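SYE1 (Shewanella oneidensis, PDB 4AWT) binds flavin mononucleotide and probably acts as an oxidoreductase on the CH-CH group of donors, with NAD or NADP as acceptor. Local coordinates at residues 23-28 against 324-329; 43-48 against 84-89; 212-217 against 256-261. The protein carries 1 engineered substitution. All coordinates share one frame; numbering follows the deposited sequence. Where two conformers were deposited one is given.

Contact 1 of 3, residues 23-28 against 324-329. Engineered in segment 23-28: Leu25 (natural residue Met). With FMN (flavin mononucleotide), chain B; BOG (octyl beta-D-glucopyranoside), chain D.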
loop_
_atom_site.group_PDB
_atom_site.type_symbol
_atom_site.label_atom_id
_atom_site.label_comp_id
_atom_site.label_asym_id
_atom_site.label_seq_id
_atom_site.Cartn_x
_atom_site.Cartn_y
_atom_site.Cartn_z
ATOM N N PRO A 23 -6.066 -5.632 -1.438
ATOM C CA PRO A 23 -4.869 -4.787 -1.335
ATOM C C PRO A 23 -5.321 -3.352 -1.102
ATOM O O PRO A 23 -6.497 -3.024 -1.206
ATOM C CB PRO A 23 -4.233 -4.976 -2.715
ATOM C CG PRO A 23 -5.425 -5.058 -3.643
ATOM C CD PRO A 23 -6.480 -5.843 -2.850
ATOM N N PRO A 24 -4.342 -2.478 -0.816
ATOM C CA PRO A 24 -4.650 -1.066 -0.576
ATOM C C PRO A 24 -5.309 -0.433 -1.780
ATOM O O PRO A 24 -4.811 -0.517 -2.899
ATOM C CB PRO A 24 -3.276 -0.445 -0.333
ATOM C CG PRO A 24 -2.515 -1.543 0.281
ATOM C CD PRO A 24 -2.923 -2.741 -0.581
ATOM N N LEU A 25 -6.426 0.294 -1.540
ATOM C CA LEU A 25 -7.158 0.962 -2.603
ATOM C C LEU A 25 -7.617 2.320 -2.103
ATOM O O LEU A 25 -8.663 2.442 -1.446
ATOM C CB LEU A 25 -8.366 0.130 -3.072
ATOM C CG LEU A 25 -8.022 -1.250 -3.626
ATOM C CD1 LEU A 25 -9.232 -2.170 -3.502
ATOM C CD2 LEU A 25 -7.532 -1.152 -5.078
ATOM N N THR A 26 -6.879 3.357 -2.417
ATOM C CA THR A 26 -7.275 4.745 -2.132
ATOM C C THR A 26 -8.632 5.020 -2.730
ATOM O O THR A 26 -8.827 4.872 -3.939
ATOM C CB THR A 26 -6.236 5.695 -2.753
ATOM O OG1 THR A 26 -5.002 5.630 -2.029
ATOM C CG2 THR A 26 -6.670 7.138 -2.760
ATOM N N ARG A 27 -9.547 5.487 -1.883
ATOM C CA ARG A 27 -10.897 5.860 -2.308
ATOM C C ARG A 27 -11.187 7.340 -2.069
ATOM O O ARG A 27 -12.233 7.843 -2.535
ATOM C CB ARG A 27 -11.975 4.988 -1.685
ATOM C CG ARG A 27 -11.733 3.496 -1.831
ATOM C CD ARG A 27 -11.492 3.032 -3.282
ATOM N NE ARG A 27 -12.627 3.402 -4.145
ATOM C CZ ARG A 27 -13.778 2.749 -4.191
ATOM N NH1 ARG A 27 -13.936 1.608 -3.570
ATOM N NH2 ARG A 27 -14.775 3.249 -4.932
ATOM N N SER A 28 -10.341 8.037 -1.335
ATOM C CA SER A 28 -10.497 9.468 -1.129
ATOM C C SER A 28 -11.907 9.821 -0.624
ATOM O O SER A 28 -12.548 10.735 -1.146
ATOM C CB SER A 28 -10.075 10.254 -2.350
ATOM O OG SER A 28 -8.684 10.124 -2.538
ATOM N N PRO A 324 -10.990 -5.764 -8.933
ATOM C CA PRO A 324 -12.171 -6.615 -8.745
ATOM C C PRO A 324 -12.815 -6.471 -7.369
ATOM O O PRO A 324 -14.018 -6.640 -7.244
ATOM C CB PRO A 324 -11.628 -8.033 -8.952
ATOM C CG PRO A 324 -10.465 -7.820 -9.930
ATOM C CD PRO A 324 -9.818 -6.537 -9.423
ATOM N N PHE A 325 -12.030 -6.174 -6.321
ATOM C CA PHE A 325 -12.640 -5.986 -5.004
ATOM C C PHE A 325 -13.442 -4.705 -4.893
ATOM O O PHE A 325 -14.325 -4.602 -4.070
ATOM C CB PHE A 325 -11.578 -6.054 -3.891
ATOM C CG PHE A 325 -11.724 -7.237 -2.971
ATOM C CD1 PHE A 325 -12.937 -7.519 -2.377
ATOM C CD2 PHE A 325 -10.647 -8.069 -2.726
ATOM C CE1 PHE A 325 -13.081 -8.579 -1.513
ATOM C CE2 PHE A 325 -10.779 -9.141 -1.846
ATOM C CZ PHE A 325 -12.004 -9.387 -1.246
ATOM N N ILE A 326 -13.155 -3.706 -5.725
ATOM C CA ILE A 326 -13.967 -2.505 -5.650
ATOM C C ILE A 326 -15.412 -2.829 -5.988
ATOM O O ILE A 326 -16.316 -2.397 -5.290
ATOM C CB ILE A 326 -13.367 -1.462 -6.587
ATOM C CG1 ILE A 326 -12.007 -1.045 -6.019
ATOM C CG2 ILE A 326 -14.298 -0.285 -6.851
ATOM C CD1 ILE A 326 -11.295 -0.095 -6.979
ATOM N N ALA A 327 -15.615 -3.595 -7.054
ATOM C CA ALA A 327 -16.937 -3.834 -7.585
ATOM C C ALA A 327 -17.605 -5.115 -7.085
ATOM O O ALA A 327 -18.774 -5.326 -7.367
ATOM C CB ALA A 327 -16.888 -3.856 -9.108
ATOM N N ASN A 328 -16.882 -5.949 -6.367
ATOM C CA ASN A 328 -17.370 -7.257 -5.955
ATOM C C ASN A 328 -17.070 -7.418 -4.474
ATOM O O ASN A 328 -16.015 -7.889 -4.087
ATOM C CB ASN A 328 -16.708 -8.387 -6.745
ATOM C CG ASN A 328 -17.030 -8.258 -8.227
ATOM O OD1 ASN A 328 -18.076 -8.721 -8.672
ATOM N ND2 ASN A 328 -16.140 -7.590 -8.948
ATOM N N PRO A 329 -18.003 -6.983 -3.594
ATOM C CA PRO A 329 -17.718 -7.084 -2.166
ATOM C C PRO A 329 -17.494 -8.517 -1.718
ATOM O O PRO A 329 -16.730 -8.790 -0.800
ATOM C CB PRO A 329 -18.934 -6.433 -1.503
ATOM C CG PRO A 329 -20.044 -6.566 -2.530
ATOM C CD PRO A 329 -19.332 -6.378 -3.855
HETATM N N1 FMN B . -1.763 0.671 -3.996
HETATM C C2 FMN B . -1.241 0.991 -2.818
HETATM O O2 FMN B . -0.200 0.435 -2.377
HETATM N N3 FMN B . -1.842 1.962 -2.030
HETATM C C4 FMN B . -2.990 2.638 -2.411
HETATM O O4 FMN B . -3.527 3.427 -1.590
HETATM C C4A FMN B . -3.459 2.370 -3.695
HETATM N N5 FMN B . -4.552 3.069 -4.205
HETATM C C5A FMN B . -5.246 2.483 -5.298
HETATM C C6 FMN B . -6.471 2.976 -5.671
HETATM C C7 FMN B . -7.212 2.408 -6.736
HETATM C C7M FMN B . -8.604 2.926 -7.003
HETATM C C8 FMN B . -6.653 1.378 -7.430
HETATM C C8M FMN B . -7.389 0.690 -8.562
HETATM C C9 FMN B . -5.389 0.872 -7.065
HETATM C C9A FMN B . -4.676 1.410 -5.991
HETATM N N10 FMN B . -3.440 0.867 -5.583
HETATM C C10 FMN B . -2.869 1.305 -4.403
HETATM C "C1'" FMN B . -2.897 -0.297 -6.290
HETATM C "C2'" FMN B . -3.609 -1.615 -5.937
HETATM O "O2'" FMN B . -3.314 -2.004 -4.606
HETATM C "C3'" FMN B . -3.177 -2.766 -6.824
HETATM O "O3'" FMN B . -1.816 -3.115 -6.619
HETATM C "C4'" FMN B . -3.414 -2.549 -8.330
HETATM O "O4'" FMN B . -4.697 -2.000 -8.587
HETATM C "C5'" FMN B . -3.152 -3.800 -9.145
HETATM O "O5'" FMN B . -4.053 -4.861 -8.784
HETATM P P FMN B . -5.357 -5.143 -9.695
HETATM O O1P FMN B . -6.265 -3.951 -9.522
HETATM O O2P FMN B . -4.886 -5.298 -11.124
HETATM O O3P FMN B . -5.920 -6.407 -9.096
HETATM C C1 BOG D . -3.663 6.825 -8.103
HETATM O O1 BOG D . -4.625 6.962 -9.113
HETATM C C2 BOG D . -4.277 6.587 -6.759
HETATM O O2 BOG D . -5.030 7.699 -6.325
HETATM C C3 BOG D . -3.224 6.325 -5.670
HETATM O O3 BOG D . -3.839 5.882 -4.492
HETATM C C4 BOG D . -2.330 5.175 -6.153
HETATM O O4 BOG D . -1.324 4.975 -5.219
HETATM C C5 BOG D . -1.758 5.434 -7.542
HETATM O O5 BOG D . -2.866 5.630 -8.399
HETATM C C6 BOG D . -0.917 4.283 -8.032
HETATM O O6 BOG D . -0.386 4.701 -9.278
HETATM C "C1'" BOG D . -4.209 7.716 -10.227
HETATM C "C2'" BOG D . -5.303 8.021 -11.247
HETATM C "C3'" BOG D . -6.140 6.836 -11.622
HETATM C "C4'" BOG D . -7.008 6.853 -12.875
HETATM C "C5'" BOG D . -8.460 6.636 -12.437
HETATM C "C6'" BOG D . -9.281 7.910 -12.642
HETATM C "C7'" BOG D . -10.729 7.686 -12.170
HETATM C "C8'" BOG D . -11.573 8.723 -12.900
HETATM O O HOH W 1 -16.288 0.052 -3.808
#

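Contact 2 of 3, residues 43-48 against 84-89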
loop_
_atom_site.group_PDB
_atom_site.type_symbol
_atom_site.label_atom_id
_atom_site.label_comp_id
_atom_site.label_asym_id
_atom_site.label_seq_id
_atom_site.Cartn_x
_atom_site.Cartn_y
_atom_site.Cartn_z
ATOM N N ILE A 43 -18.293 0.548 6.651
ATOM C CA ILE A 43 -19.206 -0.355 5.936
ATOM C C ILE A 43 -18.511 -0.976 4.746
ATOM O O ILE A 43 -18.606 -2.184 4.519
ATOM C CB ILE A 43 -20.480 0.404 5.498
ATOM C CG1 ILE A 43 -21.231 1.004 6.675
ATOM C CG2 ILE A 43 -21.354 -0.554 4.687
ATOM C CD1 ILE A 43 -22.426 1.836 6.270
ATOM N N TYR A 44 -17.843 -0.147 3.956
ATOM C CA TYR A 44 -17.140 -0.591 2.746
ATOM C C TYR A 44 -16.156 -1.715 3.034
ATOM O O TYR A 44 -16.123 -2.734 2.359
ATOM C CB TYR A 44 -16.447 0.611 2.173
ATOM C CG TYR A 44 -15.310 0.369 1.196
ATOM C CD1 TYR A 44 -15.536 -0.064 -0.097
ATOM C CD2 TYR A 44 -14.007 0.601 1.608
ATOM C CE1 TYR A 44 -14.494 -0.263 -0.960
ATOM C CE2 TYR A 44 -12.943 0.448 0.736
ATOM C CZ TYR A 44 -13.190 0.021 -0.558
ATOM O OH TYR A 44 -12.191 -0.091 -1.488
ATOM N N TYR A 45 -15.299 -1.525 4.073
ATOM C CA TYR A 45 -14.339 -2.549 4.390
ATOM C C TYR A 45 -15.020 -3.793 4.952
ATOM O O TYR A 45 -14.663 -4.921 4.615
ATOM C CB TYR A 45 -13.277 -2.029 5.337
ATOM C CG TYR A 45 -12.236 -1.134 4.718
ATOM C CD1 TYR A 45 -11.267 -1.689 3.874
ATOM C CD2 TYR A 45 -12.167 0.216 4.977
ATOM C CE1 TYR A 45 -10.278 -0.914 3.327
ATOM C CE2 TYR A 45 -11.167 1.005 4.431
ATOM C CZ TYR A 45 -10.212 0.447 3.605
ATOM O OH TYR A 45 -9.197 1.190 3.095
ATOM N N ALA A 46 -16.022 -3.608 5.815
ATOM C CA ALA A 46 -16.713 -4.759 6.394
ATOM C C ALA A 46 -17.415 -5.592 5.334
ATOM O O ALA A 46 -17.481 -6.810 5.465
ATOM C CB ALA A 46 -17.678 -4.301 7.458
ATOM N N GLN A 47 -17.918 -4.942 4.282
ATOM C CA GLN A 47 -18.523 -5.660 3.159
ATOM C C GLN A 47 -17.563 -6.605 2.480
ATOM O O GLN A 47 -18.008 -7.526 1.794
ATOM C CB GLN A 47 -19.036 -4.676 2.120
ATOM C CG GLN A 47 -20.315 -3.937 2.488
ATOM C CD GLN A 47 -20.752 -2.952 1.444
ATOM O OE1 GLN A 47 -21.969 -2.494 1.500
ATOM N NE2 GLN A 47 -19.991 -2.585 0.547
ATOM N N ARG A 48 -16.262 -6.354 2.602
ATOM C CA ARG A 48 -15.206 -7.075 1.891
ATOM C C ARG A 48 -14.415 -8.003 2.805
ATOM O O ARG A 48 -13.398 -8.555 2.412
ATOM C CB ARG A 48 -14.331 -6.045 1.153
ATOM C CG ARG A 48 -15.107 -5.447 -0.008
ATOM C CD ARG A 48 -14.614 -4.091 -0.520
ATOM N NE ARG A 48 -15.424 -3.644 -1.636
ATOM C CZ ARG A 48 -16.674 -3.247 -1.521
ATOM N NH1 ARG A 48 -17.205 -3.026 -0.356
ATOM N NH2 ARG A 48 -17.417 -3.061 -2.618
ATOM N N ARG A 84 -10.563 3.215 14.156
ATOM C CA ARG A 84 -11.062 2.221 15.097
ATOM C C ARG A 84 -12.453 1.766 14.706
ATOM O O ARG A 84 -12.787 0.593 14.881
ATOM C CB ARG A 84 -11.092 2.837 16.518
ATOM C CG ARG A 84 -11.652 1.872 17.573
ATOM C CD ARG A 84 -10.755 0.666 17.794
ATOM N NE ARG A 84 -11.178 -0.267 18.818
ATOM C CZ ARG A 84 -10.980 -0.058 20.111
ATOM N NH1 ARG A 84 -10.386 1.037 20.553
ATOM N NH2 ARG A 84 -11.413 -0.979 20.974
ATOM N N ILE A 85 -13.300 2.653 14.206
ATOM C CA ILE A 85 -14.626 2.153 13.820
ATOM C C ILE A 85 -14.487 1.188 12.653
ATOM O O ILE A 85 -15.185 0.179 12.606
ATOM C CB ILE A 85 -15.549 3.330 13.530
ATOM C CG1 ILE A 85 -15.736 4.235 14.749
ATOM C CG2 ILE A 85 -16.891 2.833 12.998
ATOM C CD1 ILE A 85 -16.369 5.531 14.322
ATOM N N VAL A 86 -13.582 1.470 11.709
ATOM C CA VAL A 86 -13.320 0.533 10.610
ATOM C C VAL A 86 -12.846 -0.790 11.143
ATOM O O VAL A 86 -13.346 -1.857 10.721
ATOM C CB VAL A 86 -12.320 1.141 9.624
ATOM C CG1 VAL A 86 -11.930 0.095 8.576
ATOM C CG2 VAL A 86 -12.837 2.388 8.974
ATOM N N THR A 87 -11.828 -0.811 11.990
ATOM C CA THR A 87 -11.285 -2.076 12.436
ATOM C C THR A 87 -12.294 -2.832 13.277
ATOM O O THR A 87 -12.332 -4.062 13.191
ATOM C CB THR A 87 -9.921 -1.945 13.139
ATOM O OG1 THR A 87 -10.155 -1.356 14.425
ATOM C CG2 THR A 87 -8.915 -1.187 12.337
ATOM N N GLU A 88 -13.102 -2.148 14.082
ATOM C CA GLU A 88 -14.164 -2.829 14.812
ATOM C C GLU A 88 -15.130 -3.525 13.860
ATOM O O GLU A 88 -15.549 -4.663 14.087
ATOM C CB GLU A 88 -14.923 -1.864 15.735
ATOM C CG GLU A 88 -14.135 -1.437 16.938
ATOM C CD GLU A 88 -13.805 -2.535 17.895
ATOM O OE1 GLU A 88 -14.739 -3.353 18.174
ATOM O OE2 GLU A 88 -12.645 -2.647 18.338
ATOM N N ALA A 89 -15.514 -2.811 12.801
ATOM C CA ALA A 89 -16.466 -3.387 11.860
ATOM C C ALA A 89 -15.891 -4.609 11.163
ATOM O O ALA A 89 -16.546 -5.644 11.005
ATOM C CB ALA A 89 -16.882 -2.329 10.858
#

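Contact 3 of 3, residues 212-217 against 256-261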
loop_
_atom_site.group_PDB
_atom_site.type_symbol
_atom_site.label_atom_id
_atom_site.label_comp_id
_atom_site.label_asym_id
_atom_site.label_seq_id
_atom_site.Cartn_x
_atom_site.Cartn_y
_atom_site.Cartn_z
ATOM N N ARG A 212 19.199 2.052 2.522
ATOM C CA ARG A 212 19.388 2.437 3.922
ATOM C C ARG A 212 18.126 3.038 4.513
ATOM O O ARG A 212 17.784 2.729 5.668
ATOM C CB ARG A 212 20.578 3.408 4.030
ATOM C CG ARG A 212 20.925 3.679 5.491
ATOM C CD ARG A 212 22.116 4.659 5.572
ATOM N NE ARG A 212 23.274 4.199 4.820
ATOM C CZ ARG A 212 24.091 3.257 5.139
ATOM N NH1 ARG A 212 23.974 2.628 6.302
ATOM N NH2 ARG A 212 25.065 2.941 4.265
ATOM N N PHE A 213 17.440 3.919 3.804
ATOM C CA PHE A 213 16.242 4.539 4.356
ATOM C C PHE A 213 15.185 3.468 4.632
ATOM O O PHE A 213 14.590 3.426 5.708
ATOM C CB PHE A 213 15.742 5.630 3.439
ATOM C CG PHE A 213 14.618 6.453 4.004
ATOM C CD1 PHE A 213 14.716 7.083 5.215
ATOM C CD2 PHE A 213 13.446 6.613 3.274
ATOM C CE1 PHE A 213 13.671 7.865 5.698
ATOM C CE2 PHE A 213 12.413 7.398 3.758
ATOM C CZ PHE A 213 12.554 8.063 4.948
ATOM N N LEU A 214 14.972 2.553 3.671
ATOM C CA LEU A 214 14.089 1.416 3.892
ATOM C C LEU A 214 14.481 0.664 5.149
ATOM O O LEU A 214 13.649 0.322 5.999
ATOM C CB LEU A 214 14.140 0.498 2.679
ATOM C CG LEU A 214 13.369 -0.810 2.815
ATOM C CD1 LEU A 214 11.862 -0.603 2.904
ATOM C CD2 LEU A 214 13.689 -1.731 1.640
ATOM N N ASP A 215 15.792 0.330 5.272
ATOM C CA ASP A 215 16.274 -0.410 6.397
ATOM C C ASP A 215 15.925 0.261 7.720
ATOM O O ASP A 215 15.468 -0.354 8.670
ATOM C CB ASP A 215 17.790 -0.600 6.258
ATOM C CG ASP A 215 18.376 -1.514 7.286
ATOM O OD1 ASP A 215 17.849 -2.578 7.539
ATOM O OD2 ASP A 215 19.509 -1.251 7.669
ATOM N N GLU A 216 16.206 1.578 7.783
ATOM C CA GLU A 216 16.018 2.311 8.999
ATOM C C GLU A 216 14.560 2.496 9.363
ATOM O O GLU A 216 14.172 2.440 10.546
ATOM C CB GLU A 216 16.735 3.663 8.900
ATOM C CG GLU A 216 18.249 3.487 8.857
ATOM C CD GLU A 216 19.039 4.762 8.688
ATOM O OE1 GLU A 216 18.410 5.824 8.515
ATOM O OE2 GLU A 216 20.275 4.719 8.682
ATOM N N VAL A 217 13.700 2.729 8.358
ATOM C CA VAL A 217 12.269 2.812 8.608
ATOM C C VAL A 217 11.747 1.479 9.127
ATOM O O VAL A 217 11.021 1.430 10.114
ATOM C CB VAL A 217 11.516 3.294 7.358
ATOM C CG1 VAL A 217 10.002 3.172 7.579
ATOM C CG2 VAL A 217 11.866 4.713 6.986
ATOM N N ALA A 256 14.643 -7.690 -0.782
ATOM C CA ALA A 256 13.935 -8.816 -0.210
ATOM C C ALA A 256 14.755 -9.492 0.867
ATOM O O ALA A 256 14.252 -9.868 1.936
ATOM C CB ALA A 256 13.545 -9.792 -1.304
ATOM N N ALA A 257 16.078 -9.689 0.616
ATOM C CA ALA A 257 16.924 -10.300 1.608
ATOM C C ALA A 257 17.105 -9.411 2.848
ATOM O O ALA A 257 17.153 -9.921 3.977
ATOM C CB ALA A 257 18.300 -10.594 1.000
ATOM N N LEU A 258 17.169 -8.103 2.654
ATOM C CA LEU A 258 17.228 -7.167 3.770
ATOM C C LEU A 258 16.002 -7.304 4.638
ATOM O O LEU A 258 16.049 -7.341 5.889
ATOM C CB LEU A 258 17.374 -5.774 3.164
ATOM C CG LEU A 258 17.489 -4.543 4.044
ATOM C CD1 LEU A 258 18.197 -3.408 3.329
ATOM C CD2 LEU A 258 16.111 -4.017 4.431
ATOM N N LEU A 259 14.837 -7.337 3.987
ATOM C CA LEU A 259 13.594 -7.442 4.724
ATOM C C LEU A 259 13.449 -8.786 5.426
ATOM O O LEU A 259 12.901 -8.892 6.509
ATOM C CB LEU A 259 12.444 -7.140 3.775
ATOM C CG LEU A 259 12.437 -5.690 3.237
ATOM C CD1 LEU A 259 11.343 -5.558 2.179
ATOM C CD2 LEU A 259 12.238 -4.686 4.358
ATOM N N ASN A 260 13.995 -9.837 4.780
ATOM C CA ASN A 260 14.045 -11.145 5.401
ATOM C C ASN A 260 14.819 -11.078 6.725
ATOM O O ASN A 260 14.439 -11.717 7.703
ATOM C CB ASN A 260 14.675 -12.126 4.451
ATOM C CG ASN A 260 14.471 -13.542 4.908
ATOM O OD1 ASN A 260 13.307 -14.003 4.919
ATOM N ND2 ASN A 260 15.501 -14.236 5.312
ATOM N N LYS A 261 15.926 -10.342 6.736
ATOM C CA LYS A 261 16.764 -10.183 7.941
ATOM C C LYS A 261 15.961 -9.581 9.092
ATOM O O LYS A 261 16.133 -9.915 10.255
ATOM C CB LYS A 261 17.955 -9.283 7.696
ATOM C CG LYS A 261 19.116 -9.845 6.932
ATOM C CD LYS A 261 20.436 -9.115 6.987
ATOM C CE LYS A 261 21.584 -10.118 6.854
ATOM N NZ LYS A 261 22.938 -9.458 6.835
#

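Contact 1 of 3, residues 23-28 against 324-329
With CG anti to the carbonyl carbon (chi1 -60°), the engineered Leu25, a methionine in the natural protein, reaches toward Ile326, whose CG1 is turned the same way (chi1 -67°). Leu25 CD1 meets Ile326 CG1 at 3.9 Å, while the other branch, CD2, lies over the face of the flavin, 3.6 Å from FMN C9. Arg27 bends at chi2 and chi3, which brings its guanidinium across Ile326; the CG2 methyl covers one face, 3.8 Å from NH1. The buried charge is well served with acceptors: NE and NH2 donate to the carbonyls of Leu349, Thr348 and Gly356, and NH1 donates to a water that also lies 2.9 Å from Ile326 O. Next to the flavin, Thr26 OG1 donates to FMN O4 at 2.7 Å, and the ribityl O2' donates to Pro24 O, also at 2.7 Å. With a valine in place of Thr26, FMN O4 would probably lose this hydroxyl donor. Apolar packing on the flavin face beside polar bonds to its rim and ribityl chain, formed by the loop after the first strand and the helix after the eighth, is the cofactor site of a flavin-binding TIM barrel.

Contact 2 of 3, residues 43-48 against 84-89
Tyr45 and Val86 make the closest approach, with Tyr45 CD2 3.6 Å from Val86 CG1. Two torsions set this up. The tyrosine ring leaves its backbone with CG anti to the carbonyl carbon (chi1 -76°), and the valine holds CG1 opposite its own N (chi1 173°), so that this one methyl is presented to the ring obliquely. A beta-branched residue suits the spot because it carries a methyl close to its backbone, and CG1 alone packs on the ring, with no long chain to fold away. The ring's other requirement is polar: Tyr45 OH is hydrogen-bonded to Glu57 on strand 53-60, which ties down the buried phenol end.

Ala46, the next residue, meets Ala89, about one turn beyond Val86, and the two put CB against CB at 4.0 Å. Small side chains let the backbones come close here, their CA atoms being 5.6 Å apart. The segments belong to helices 39-46 and 77-92, which follow the first and second strands of the TIM barrel and lie next to each other on its outside.

Within segment 43-48 the aromatic and cationic groups are layered. Tyr44 CD2 lies 3.8 Å above the plane of the Tyr45 ring, over its centre, and Tyr44 CD1 lies over the guanidinium of Arg48, offset toward the rim. Arg48 NH1 donates to Tyr44 O at 2.9 Å, the partner lying near the guanidinium plane, and its NE and NH2 have carbonyl partners outside the contact; with all three nitrogens engaged, the group can hardly turn. On the exposed side of helix 77-92, Arg84 reaches one turn along to Glu88 in a salt bridge.

Contact 3 of 3, residues 212-217 against 256-261
The helical segments 212-217 and 256-261 run almost in the same direction, their axes 10.6 Å apart at closest approach and crossing at -19°, the nearest CA atoms, those of Asp215 and Leu258, being 7.3 Å apart. At that spacing the gap has to be bridged by side chains, and leucine, long enough and branched at its end, does most of the work. Leu214 points toward the other helix and brings its CD2 methyl against a pair of leucine methyls, 4.3 Å from Leu258 CD2 and equally far from Leu259 CD2. Leu259 leaves its backbone at a tangent to the partner helix, yet its terminal methyl still turns in to meet Leu214.

In one of its two conformers Leu258 holds CG opposite its backbone N (chi1 -179°), which carries both methyls out across the gap to Asp215. There CD2 lies 3.8 Å from Asp215 OD1 and CD1 rests near the aspartate CB, the two side chains passing at a slant. The carboxylate is not left to face hydrocarbon alone: OD1 is hydrogen-bonded to His262 NE2, just beyond the end of segment 256-261. An aspartate suits this place at the partly exposed margin, since its CB packs against leucine while its oxygen reaches the histidine.

Both helices cover the outside of the barrel, helix 212-225 preceding strand 230-234 and helix 248-261 following that strand. Leu214 continues inward onto Leu180 of strand 177-181 and touches Ile188 of helix 187-192, while on another side of its helix Val217 packs on Tyr163 of helix 153-172.

Contacts 1 and 2 are direct neighbours, their centres 13 Å apart, joined by Arg48: its NE is 2.8 Å from Phe325 O and its NH2 3.0 Å from Ile326 O, probable hydrogen bonds that tie segment 43-48 to the helix after the eighth strand. Glu57 provides a second tie, since its carboxylate receives both Tyr45 OH and Arg27 N. Contact 1 touches the flavin, and Tyr45 of contact 2 stands about 8 Å from it, side chain to cofactor. Contact 3 lies on the opposite side of the chain's centre, about 28 Å from contact 1 between centres; its Leu214 side chain is about 13 Å from FMN.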